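Local coordinates for penicillin-binding protein activator LpoA (Escherichia coli, PDB 6DR3) that stimulates the transpeptidase activity of penicillin-binding protein 1A and is essential for its function in peptidoglycan synthesis, represented here by its amino-terminal domain, at residues Leu39-Leu44 against Val54-Gln59; Leu75-Lys80 against Ala87-Leu92; Thr2-Thr7 against Arg33-Leu38; Leu125-Ile130 against Asn170-Trp175. All coordinates share one frame; numbering follows the deposited sequence.

Interaction 1: Leu39-Leu44 against Val54-Gln59; sequences LAIRAL and VELFNQ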
# COMPACT_ATOMS: atom_id res chain seq x y z
N LEU A 39 4.95 -12.43 13.60
CA LEU A 39 5.87 -11.99 12.56
C LEU A 39 6.14 -13.10 11.55
O LEU A 39 6.23 -12.84 10.34
CB LEU A 39 7.17 -11.50 13.20
CG LEU A 39 7.09 -10.11 13.82
CD1 LEU A 39 8.16 -9.91 14.87
CD2 LEU A 39 7.20 -9.05 12.73
N ALA A 40 6.28 -14.34 12.03
CA ALA A 40 6.45 -15.47 11.11
C ALA A 40 5.28 -15.56 10.14
O ALA A 40 5.47 -15.78 8.94
CB ALA A 40 6.59 -16.77 11.90
N ILE A 41 4.05 -15.41 10.65
CA ILE A 41 2.88 -15.42 9.78
C ILE A 41 3.00 -14.33 8.72
O ILE A 41 2.77 -14.57 7.53
CB ILE A 41 1.60 -15.25 10.62
CG1 ILE A 41 1.45 -16.40 11.61
CG2 ILE A 41 0.36 -15.17 9.72
CD1 ILE A 41 0.47 -16.12 12.73
N ARG A 42 3.36 -13.12 9.14
CA ARG A 42 3.50 -12.01 8.20
C ARG A 42 4.51 -12.33 7.11
O ARG A 42 4.27 -12.07 5.93
CB ARG A 42 3.91 -10.74 8.96
CG ARG A 42 3.83 -9.46 8.14
CD ARG A 42 4.62 -8.33 8.79
NE ARG A 42 4.17 -8.04 10.15
CZ ARG A 42 4.60 -7.01 10.88
NH1 ARG A 42 5.48 -6.15 10.38
NH2 ARG A 42 4.14 -6.82 12.11
N ALA A 43 5.66 -12.90 7.49
CA ALA A 43 6.70 -13.21 6.51
C ALA A 43 6.29 -14.38 5.63
O ALA A 43 6.54 -14.36 4.41
CB ALA A 43 8.01 -13.51 7.23
N LEU A 44 5.67 -15.41 6.21
CA LEU A 44 5.23 -16.55 5.41
C LEU A 44 4.27 -16.11 4.31
O LEU A 44 4.38 -16.57 3.16
CB LEU A 44 4.57 -17.60 6.30
CG LEU A 44 5.50 -18.37 7.24
CD1 LEU A 44 4.70 -19.16 8.27
CD2 LEU A 44 6.41 -19.30 6.46
N VAL A 54 -1.34 -20.03 7.13
CA VAL A 54 -2.65 -20.41 7.65
C VAL A 54 -2.50 -21.26 8.91
O VAL A 54 -3.11 -20.98 9.95
CB VAL A 54 -3.47 -21.14 6.57
CG1 VAL A 54 -4.73 -21.77 7.16
CG2 VAL A 54 -3.84 -20.17 5.45
N GLU A 55 -1.68 -22.31 8.83
CA GLU A 55 -1.56 -23.23 9.96
C GLU A 55 -1.02 -22.51 11.19
O GLU A 55 -1.56 -22.66 12.30
CB GLU A 55 -0.65 -24.40 9.58
CG GLU A 55 -0.37 -25.36 10.73
CD GLU A 55 -1.64 -25.87 11.39
OE1 GLU A 55 -2.68 -25.92 10.71
OE2 GLU A 55 -1.59 -26.21 12.60
N LEU A 56 0.04 -21.72 11.02
CA LEU A 56 0.59 -20.99 12.16
C LEU A 56 -0.39 -19.95 12.68
O LEU A 56 -0.44 -19.69 13.89
CB LEU A 56 1.91 -20.32 11.76
CG LEU A 56 2.83 -19.88 12.90
CD1 LEU A 56 3.22 -21.06 13.80
CD2 LEU A 56 4.08 -19.21 12.34
N PHE A 57 -1.20 -19.37 11.79
CA PHE A 57 -2.28 -18.49 12.21
C PHE A 57 -3.30 -19.25 13.06
O PHE A 57 -3.80 -18.73 14.06
CB PHE A 57 -2.94 -17.87 10.98
CG PHE A 57 -4.11 -16.97 11.28
CD1 PHE A 57 -5.37 -17.50 11.52
CD2 PHE A 57 -3.95 -15.59 11.30
CE1 PHE A 57 -6.45 -16.67 11.78
CE2 PHE A 57 -5.03 -14.76 11.56
CZ PHE A 57 -6.27 -15.30 11.80
N ASN A 58 -3.60 -20.49 12.68
CA ASN A 58 -4.56 -21.30 13.43
C ASN A 58 -3.99 -21.77 14.77
O ASN A 58 -4.76 -22.19 15.63
CB ASN A 58 -4.99 -22.52 12.61
CG ASN A 58 -5.82 -22.14 11.39
OD1 ASN A 58 -6.39 -21.05 11.34
ND2 ASN A 58 -5.88 -23.03 10.42
N GLN A 59 -2.67 -21.72 14.94
CA GLN A 59 -2.04 -22.12 16.20
C GLN A 59 -1.80 -20.95 17.14
O GLN A 59 -1.15 -21.12 18.17
CB GLN A 59 -0.72 -22.84 15.92
CG GLN A 59 -0.89 -24.19 15.23
CD GLN A 59 0.43 -24.93 15.07
OE1 GLN A 59 1.43 -24.58 15.69
NE2 GLN A 59 0.43 -25.95 14.22
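Leu-56 projects from helix 50-58 into the side of helix 30-47, where Ala-40, Ile-41 and Leu-44 receive it. Its CB already lies 3.9 Å from Ile-41 CG1. With CG anti to the backbone N (chi1 -162°), the chain heads for the facing helix, and CG stays against the same Ile-41 methylene carbon. At the tip, the CD2 methyl carries most of the contact: it comes within 3.5 Å of Ala-40 CB, keeps touch with Ile-41 CG1, and meets Leu-44 CD1 at 4.1 Å. The side chains of Leu-56 and Leu-44 cross at about a right angle.

Ile-41 reaches further along the partner helix, its CD1 lying 3.7 Å from Phe-57 CA. The Phe-57 ring itself turns away, to pack on Lys-72 and Ile-79 of helix 66-82. Ala-40 also touches Leu-22 of helix 18-25.

The segment axes approach to 9.2 Å at an angle of 161° between their directions. Two consecutive helices, turned back on each other and joined by a short connection, form an antiparallel helical hairpin, the building element of TPR-like folds.

Interaction 2: Leu75-Lys80 against Ala87-Leu92; sequences LAVEIK and AGAQNL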
# COMPACT_ATOMS: atom_id res chain seq x y z
N LEU A 75 -3.44 -9.69 9.70
CA LEU A 75 -2.92 -10.89 9.06
C LEU A 75 -4.04 -11.71 8.44
O LEU A 75 -3.83 -12.37 7.41
CB LEU A 75 -2.15 -11.74 10.08
CG LEU A 75 -0.87 -11.13 10.65
CD1 LEU A 75 -0.38 -11.96 11.83
CD2 LEU A 75 0.22 -11.02 9.59
N ALA A 76 -5.23 -11.69 9.04
CA ALA A 76 -6.36 -12.42 8.47
C ALA A 76 -6.70 -11.91 7.08
O ALA A 76 -7.04 -12.70 6.19
CB ALA A 76 -7.58 -12.30 9.39
N VAL A 77 -6.61 -10.59 6.87
CA VAL A 77 -6.88 -10.03 5.55
C VAL A 77 -5.82 -10.48 4.55
O VAL A 77 -6.14 -10.92 3.44
CB VAL A 77 -6.96 -8.49 5.63
CG1 VAL A 77 -7.15 -7.89 4.24
CG2 VAL A 77 -8.09 -8.06 6.55
N GLU A 78 -4.55 -10.36 4.93
CA GLU A 78 -3.47 -10.72 4.03
C GLU A 78 -3.54 -12.19 3.64
O GLU A 78 -3.25 -12.56 2.50
CB GLU A 78 -2.12 -10.40 4.68
CG GLU A 78 -1.96 -8.92 5.01
CD GLU A 78 -0.62 -8.60 5.67
OE1 GLU A 78 -0.09 -9.46 6.40
OE2 GLU A 78 -0.09 -7.49 5.44
N ILE A 79 -3.95 -13.05 4.58
CA ILE A 79 -4.08 -14.47 4.28
C ILE A 79 -5.19 -14.70 3.26
O ILE A 79 -5.01 -15.42 2.27
CB ILE A 79 -4.33 -15.27 5.57
CG1 ILE A 79 -3.04 -15.32 6.40
CG2 ILE A 79 -4.82 -16.70 5.27
CD1 ILE A 79 -3.20 -15.92 7.79
N LYS A 80 -6.35 -14.07 3.46
CA LYS A 80 -7.46 -14.27 2.54
C LYS A 80 -7.13 -13.75 1.15
O LYS A 80 -7.54 -14.33 0.14
CB LYS A 80 -8.72 -13.59 3.08
CG LYS A 80 -9.34 -14.35 4.24
CD LYS A 80 -10.75 -13.87 4.55
CE LYS A 80 -11.34 -14.66 5.71
NZ LYS A 80 -11.42 -16.12 5.42
N ALA A 87 -13.42 -11.67 -1.80
CA ALA A 87 -14.69 -11.32 -1.15
C ALA A 87 -14.55 -11.37 0.36
O ALA A 87 -15.02 -10.46 1.06
CB ALA A 87 -15.79 -12.27 -1.63
N GLY A 88 -13.92 -12.42 0.89
CA GLY A 88 -13.68 -12.49 2.32
C GLY A 88 -12.75 -11.39 2.80
O GLY A 88 -12.91 -10.87 3.91
N ALA A 89 -11.77 -11.01 1.98
CA ALA A 89 -10.85 -9.94 2.35
C ALA A 89 -11.58 -8.61 2.45
O ALA A 89 -11.41 -7.87 3.43
CB ALA A 89 -9.71 -9.86 1.34
N GLN A 90 -12.39 -8.28 1.44
CA GLN A 90 -13.17 -7.05 1.48
C GLN A 90 -14.05 -6.99 2.72
O GLN A 90 -14.16 -5.94 3.37
CB GLN A 90 -14.02 -6.92 0.22
CG GLN A 90 -13.23 -6.76 -1.07
CD GLN A 90 -12.69 -5.35 -1.25
OE1 GLN A 90 -12.40 -4.65 -0.28
NE2 GLN A 90 -12.55 -4.93 -2.50
N ASN A 91 -14.68 -8.12 3.07
CA ASN A 91 -15.56 -8.14 4.24
C ASN A 91 -14.78 -7.83 5.52
O ASN A 91 -15.27 -7.09 6.38
CB ASN A 91 -16.25 -9.50 4.35
CG ASN A 91 -17.19 -9.77 3.20
OD1 ASN A 91 -17.71 -8.85 2.58
ND2 ASN A 91 -17.42 -11.05 2.91
N LEU A 92 -13.58 -8.39 5.66
CA LEU A 92 -12.78 -8.13 6.85
C LEU A 92 -12.25 -6.70 6.85
O LEU A 92 -12.26 -6.04 7.90
CB LEU A 92 -11.62 -9.13 6.94
CG LEU A 92 -12.00 -10.60 7.10
CD1 LEU A 92 -10.75 -11.47 7.15
CD2 LEU A 92 -12.85 -10.83 8.35
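Lys-80 lays its aliphatic chain over the one flat group that matters at this contact, the peptide joining Gly-88 to Ala-89. Its CD stands almost straight above the carbonyl carbon, 3.6 Å from Gly-88 C, so a methylene covers that face of the peptide; no aromatic ring or side-chain amide takes part. Gly-88 brings no side chain to this spot, and the lysine can lie close against the helix backbone.

Leu-92 crosses the same lysine at about a right angle. Leu-92 CD1 is 3.5 Å from Lys-80 CD and equally near CE, and also touches Ala-76 CB at 4.0 Å. Nearer its root, Leu-92 CB packs on Val-77 CG2 at 3.7 Å, the two side chains running antiparallel alongside each other. Ala-89 lies beside Val-77 where the backbones come nearest, their CA atoms 5.1 Å apart.

Helices 66-82 and 86-93 form an antiparallel hairpin, their segment axes 8.5 Å apart with 161° between directions, in keeping with a TPR-like fold. The lysine chain bends about the CD-CE bond (chi4 -60°), which turns NZ aside to a long, weak ion pair with Asp-85. Its methylenes thus extend the apolar surface of Ala-76, Val-77 and Leu-92, while the ammonium group remains at the border. Adhesion between the two helices rests on close apolar packing, made possible by small residues on helix 86-93.

Interaction 3: Thr2-Thr7 against Arg33-Leu38; sequences TPDQST and RINWQL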
# COMPACT_ATOMS: atom_id res chain seq x y z
N THR A 2 8.71 -0.21 26.91
CA THR A 2 9.99 -0.90 26.96
C THR A 2 10.13 -1.80 25.72
O THR A 2 9.21 -2.58 25.43
CB THR A 2 10.11 -1.75 28.23
OG1 THR A 2 9.85 -0.93 29.38
CG2 THR A 2 11.50 -2.36 28.34
N PRO A 3 11.23 -1.72 24.99
CA PRO A 3 11.38 -2.59 23.81
C PRO A 3 11.61 -4.03 24.23
O PRO A 3 12.27 -4.31 25.23
CB PRO A 3 12.60 -2.01 23.09
CG PRO A 3 13.40 -1.37 24.17
CD PRO A 3 12.40 -0.84 25.17
N ASP A 4 11.05 -4.95 23.44
CA ASP A 4 11.29 -6.37 23.60
C ASP A 4 12.09 -6.88 22.41
O ASP A 4 12.57 -6.11 21.57
CB ASP A 4 9.97 -7.12 23.77
CG ASP A 4 9.25 -7.34 22.46
OD1 ASP A 4 9.22 -6.40 21.63
OD2 ASP A 4 8.73 -8.46 22.25
N GLN A 5 12.23 -8.21 22.32
CA GLN A 5 13.12 -8.80 21.32
C GLN A 5 12.73 -8.41 19.90
O GLN A 5 13.61 -8.33 19.03
CB GLN A 5 13.10 -10.33 21.45
CG GLN A 5 13.75 -10.88 22.70
CD GLN A 5 13.62 -12.39 22.79
OE1 GLN A 5 13.24 -13.05 21.82
NE2 GLN A 5 13.94 -12.94 23.95
N SER A 6 11.45 -8.16 19.64
CA SER A 6 10.95 -8.08 18.27
C SER A 6 10.28 -6.74 17.95
O SER A 6 9.56 -6.65 16.95
CB SER A 6 9.96 -9.22 18.01
OG SER A 6 8.86 -9.15 18.90
N THR A 7 10.53 -5.70 18.74
CA THR A 7 9.83 -4.43 18.55
C THR A 7 9.97 -3.91 17.12
O THR A 7 8.98 -3.68 16.42
CB THR A 7 10.35 -3.40 19.55
OG1 THR A 7 10.09 -3.86 20.88
CG2 THR A 7 9.68 -2.04 19.35
N ARG A 33 7.00 -15.12 22.48
CA ARG A 33 6.79 -16.13 21.45
C ARG A 33 5.63 -15.75 20.53
O ARG A 33 5.72 -15.92 19.31
CB ARG A 33 6.54 -17.49 22.10
CG ARG A 33 6.43 -18.65 21.13
CD ARG A 33 5.95 -19.90 21.82
NE ARG A 33 5.94 -21.05 20.92
CZ ARG A 33 6.96 -21.87 20.73
NH1 ARG A 33 8.11 -21.68 21.37
NH2 ARG A 33 6.85 -22.89 19.89
N ILE A 34 4.54 -15.22 21.10
CA ILE A 34 3.41 -14.81 20.28
C ILE A 34 3.83 -13.75 19.27
O ILE A 34 3.45 -13.80 18.10
CB ILE A 34 2.25 -14.31 21.17
CG1 ILE A 34 1.63 -15.48 21.94
CG2 ILE A 34 1.18 -13.59 20.33
CD1 ILE A 34 0.61 -15.06 22.98
N ASN A 35 4.63 -12.78 19.71
CA ASN A 35 5.07 -11.72 18.81
C ASN A 35 5.89 -12.29 17.66
O ASN A 35 5.66 -11.94 16.49
CB ASN A 35 5.87 -10.67 19.58
CG ASN A 35 5.01 -9.89 20.56
OD1 ASN A 35 3.80 -9.75 20.36
ND2 ASN A 35 5.63 -9.37 21.61
N TRP A 36 6.85 -13.16 17.96
CA TRP A 36 7.61 -13.82 16.90
C TRP A 36 6.68 -14.62 16.00
O TRP A 36 6.86 -14.65 14.77
CB TRP A 36 8.68 -14.73 17.49
CG TRP A 36 9.86 -14.01 18.10
CD1 TRP A 36 10.33 -14.14 19.38
CD2 TRP A 36 10.72 -13.06 17.45
NE1 TRP A 36 11.42 -13.33 19.56
CE2 TRP A 36 11.68 -12.65 18.40
CE3 TRP A 36 10.77 -12.51 16.17
CZ2 TRP A 36 12.68 -11.73 18.10
CZ3 TRP A 36 11.76 -11.59 15.87
CH2 TRP A 36 12.70 -11.21 16.84
N GLN A 37 5.68 -15.29 16.59
CA GLN A 37 4.74 -16.08 15.79
C GLN A 37 3.95 -15.19 14.84
O GLN A 37 3.78 -15.54 13.66
CB GLN A 37 3.80 -16.85 16.72
CG GLN A 37 2.84 -17.77 16.00
CD GLN A 37 2.06 -18.64 16.96
OE1 GLN A 37 2.31 -18.63 18.17
NE2 GLN A 37 1.11 -19.40 16.44
N LEU A 38 3.47 -14.04 15.32
CA LEU A 38 2.77 -13.11 14.45
C LEU A 38 3.66 -12.64 13.31
O LEU A 38 3.20 -12.46 12.18
CB LEU A 38 2.26 -11.92 15.26
CG LEU A 38 1.10 -12.19 16.21
CD1 LEU A 38 0.94 -11.03 17.18
CD2 LEU A 38 -0.19 -12.42 15.43
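Gln-5 and Trp-36 share the straightest polar bond of this contact: the indole NE1 donates to Gln-5 OE1 over 2.9 Å, with an N-H...O angle of 169° and the oxygen at the ring edge, nearly in its plane. The amide of Gln-5 arrives on an extended chain, and its CB rests near the six-membered ring, 3.7 Å from Trp-36 CZ2. Ser-6 supplies the second grip on the indole. Its CB sits over one face, 3.5 Å from the centroid of the six-membered ring, a CH-pi contact that leaves OG beside Asn-35 CB at 3.4 Å.

Asn-35 is held from two directions. Its ND2 gives a longer bond, 3.3 Å, to Asp-4 OD2, which it meets from above the carboxylate plane, 40° out of it; its OD1 accepts from Gln-68 NE2 of helix 66-82. The other carboxylate oxygen of Asp-4 turns inward to its own segment. Thr-7 OG1 donates to Asp-4 OD1 over 2.8 Å, on the anti lone pair, and Ser-6 N adds a weak bond to that oxygen.

Trp-36 is further covered by Gln-24 and Met-25 of helix 18-25. The arrangement is a type I beta turn, Asp-4 to Thr-7, that leads into helix 7-11 with Ser-6 at the N-cap position, though its hydroxyl makes no capping bond, and it fastens the start of the amino-terminal domain to the side of helix 30-47.

Interaction 4: Leu125-Ile130 against Asn170-Trp175; sequences LLRALI and NILQGW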
# COMPACT_ATOMS: atom_id res chain seq x y z
N LEU A 125 -9.27 2.90 -6.00
CA LEU A 125 -7.86 2.55 -6.05
C LEU A 125 -6.98 3.78 -5.91
O LEU A 125 -5.97 3.75 -5.20
CB LEU A 125 -7.54 1.81 -7.35
CG LEU A 125 -6.07 1.46 -7.57
CD1 LEU A 125 -5.54 0.57 -6.45
CD2 LEU A 125 -5.88 0.79 -8.92
N LEU A 126 -7.34 4.87 -6.59
CA LEU A 126 -6.58 6.10 -6.47
C LEU A 126 -6.53 6.58 -5.03
O LEU A 126 -5.46 6.93 -4.51
CB LEU A 126 -7.18 7.18 -7.38
CG LEU A 126 -7.12 6.89 -8.88
CD1 LEU A 126 -7.90 7.93 -9.67
CD2 LEU A 126 -5.68 6.83 -9.37
N ARG A 127 -7.68 6.58 -4.35
CA ARG A 127 -7.72 7.01 -2.96
C ARG A 127 -6.85 6.13 -2.08
O ARG A 127 -6.19 6.62 -1.15
CB ARG A 127 -9.16 7.01 -2.45
CG ARG A 127 -10.03 8.13 -3.00
CD ARG A 127 -11.37 8.18 -2.28
NE ARG A 127 -12.14 9.38 -2.60
CZ ARG A 127 -13.30 9.40 -3.26
NH1 ARG A 127 -13.87 8.28 -3.69
NH2 ARG A 127 -13.90 10.57 -3.49
N ALA A 128 -6.82 4.82 -2.35
CA ALA A 128 -6.01 3.92 -1.54
C ALA A 128 -4.53 4.18 -1.76
O ALA A 128 -3.75 4.23 -0.80
CB ALA A 128 -6.36 2.47 -1.87
N LEU A 129 -4.11 4.34 -3.01
CA LEU A 129 -2.72 4.68 -3.30
C LEU A 129 -2.35 6.02 -2.66
O LEU A 129 -1.25 6.16 -2.10
CB LEU A 129 -2.49 4.73 -4.81
CG LEU A 129 -2.50 3.38 -5.52
CD1 LEU A 129 -2.70 3.58 -7.01
CD2 LEU A 129 -1.20 2.63 -5.25
N ILE A 130 -3.25 7.00 -2.74
CA ILE A 130 -2.96 8.32 -2.20
C ILE A 130 -2.89 8.28 -0.68
O ILE A 130 -2.05 8.95 -0.07
CB ILE A 130 -4.02 9.33 -2.70
CG1 ILE A 130 -3.84 9.57 -4.20
CG2 ILE A 130 -3.91 10.66 -1.94
CD1 ILE A 130 -5.00 10.28 -4.85
N ASN A 170 -7.11 17.44 -2.23
CA ASN A 170 -6.26 18.28 -3.07
C ASN A 170 -5.19 17.46 -3.79
O ASN A 170 -4.77 17.83 -4.89
CB ASN A 170 -5.61 19.39 -2.25
CG ASN A 170 -5.11 20.54 -3.11
OD1 ASN A 170 -5.76 20.92 -4.09
ND2 ASN A 170 -3.96 21.09 -2.75
N ILE A 171 -4.73 16.37 -3.18
CA ILE A 171 -3.74 15.53 -3.85
C ILE A 171 -4.38 14.81 -5.04
O ILE A 171 -3.82 14.78 -6.14
CB ILE A 171 -3.11 14.54 -2.86
CG1 ILE A 171 -2.19 15.31 -1.89
CG2 ILE A 171 -2.32 13.44 -3.59
CD1 ILE A 171 -1.54 14.45 -0.81
N LEU A 172 -5.56 14.22 -4.83
CA LEU A 172 -6.27 13.59 -5.93
C LEU A 172 -6.60 14.60 -7.02
O LEU A 172 -6.46 14.31 -8.21
CB LEU A 172 -7.54 12.90 -5.42
CG LEU A 172 -8.40 12.20 -6.47
CD1 LEU A 172 -7.61 11.14 -7.22
CD2 LEU A 172 -9.63 11.59 -5.81
N GLN A 173 -7.05 15.79 -6.63
CA GLN A 173 -7.31 16.83 -7.62
C GLN A 173 -6.06 17.14 -8.43
O GLN A 173 -6.12 17.31 -9.65
CB GLN A 173 -7.82 18.10 -6.93
CG GLN A 173 -8.26 19.19 -7.91
CD GLN A 173 -8.63 20.49 -7.22
OE1 GLN A 173 -8.26 20.73 -6.08
NE2 GLN A 173 -9.38 21.33 -7.93
N GLY A 174 -4.90 17.22 -7.76
CA GLY A 174 -3.66 17.45 -8.48
C GLY A 174 -3.33 16.32 -9.44
O GLY A 174 -2.87 16.56 -10.56
N TRP A 175 -3.56 15.07 -9.02
CA TRP A 175 -3.32 13.94 -9.90
C TRP A 175 -4.23 14.00 -11.13
O TRP A 175 -3.78 13.74 -12.25
CB TRP A 175 -3.54 12.63 -9.15
CG TRP A 175 -2.35 12.17 -8.35
CD1 TRP A 175 -2.29 12.01 -7.00
CD2 TRP A 175 -1.06 11.82 -8.86
NE1 TRP A 175 -1.04 11.58 -6.63
CE2 TRP A 175 -0.27 11.45 -7.75
CE3 TRP A 175 -0.50 11.78 -10.13
CZ2 TRP A 175 1.06 11.05 -7.88
CZ3 TRP A 175 0.82 11.38 -10.26
CH2 TRP A 175 1.58 11.02 -9.15
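Ile-130 fills the tight part of this contact, lodged among Ile-171, Leu-172 and Trp-175. Its CD1 methyl touches Leu-172 CD1 at 3.6 Å and is almost as near Leu-172 CB. The same CD1 methyl also lies 3.9 Å from Trp-175 CD1. The other branch, CG2, anti to the backbone N, diverges from the CD1 arm and meets Ile-171 CG2 methyl to methyl at 3.6 Å. Leu-172 comes into this group because its CG is anti to the backbone N (chi1 179°), and its side chain crosses that of Ile-130 at about a right angle. Leu-126 completes the apolar patch, its CB lying 4.0 Å from Leu-172 CD1.

Packing is slacker toward Arg-127. Its CG only approaches Leu-172 CD2, at 4.5 Å, and the chain then runs on toward solvent at the partly exposed border, where the guanidinium NE forms a salt bridge with Glu-169, the residue just before helix 170-185. Ile-171 is partly exposed although its CG2 packs closely, so the tight part itself reaches the border there, whereas Leu-126, Leu-172 and Trp-175 are buried.

The segment axes stay 10.5 Å apart and cross at 118°, so the large side chains span a steep crossing. Around it, helix 103-117 packs against the far side of helix 123-132 through Ile-114 and Trp-110, helix 138-153 receives Trp-175 on Ile-145, Thr-148 and Leu-152, and Trp-199 of helix 189-202 donates its NE1 hydrogen to Gly-174 O.

In the fold
Interactions 1, 2 and 3 form one continuous cluster, while interaction 4 stands apart, its centre about 33 Å from that of interaction 1. Helix 30-47 serves both interactions 1 and 3, which a probable hydrogen bond from Gln-37 NE2 to Leu-56 O also ties together. Interaction 2 is coupled to interaction 1 through Ile-79, which packs on Val-54 and Phe-57, and through Leu-75, against Ile-41 and Arg-42. Interaction 1 is the most buried, and apolar across its two segments. Interactions 2 and 4 are also apolar at heart but carry a lysine or arginine to a partly exposed border. Interaction 3, where a loop meets a helix, relies instead on side-chain hydrogen bonds and one indole face.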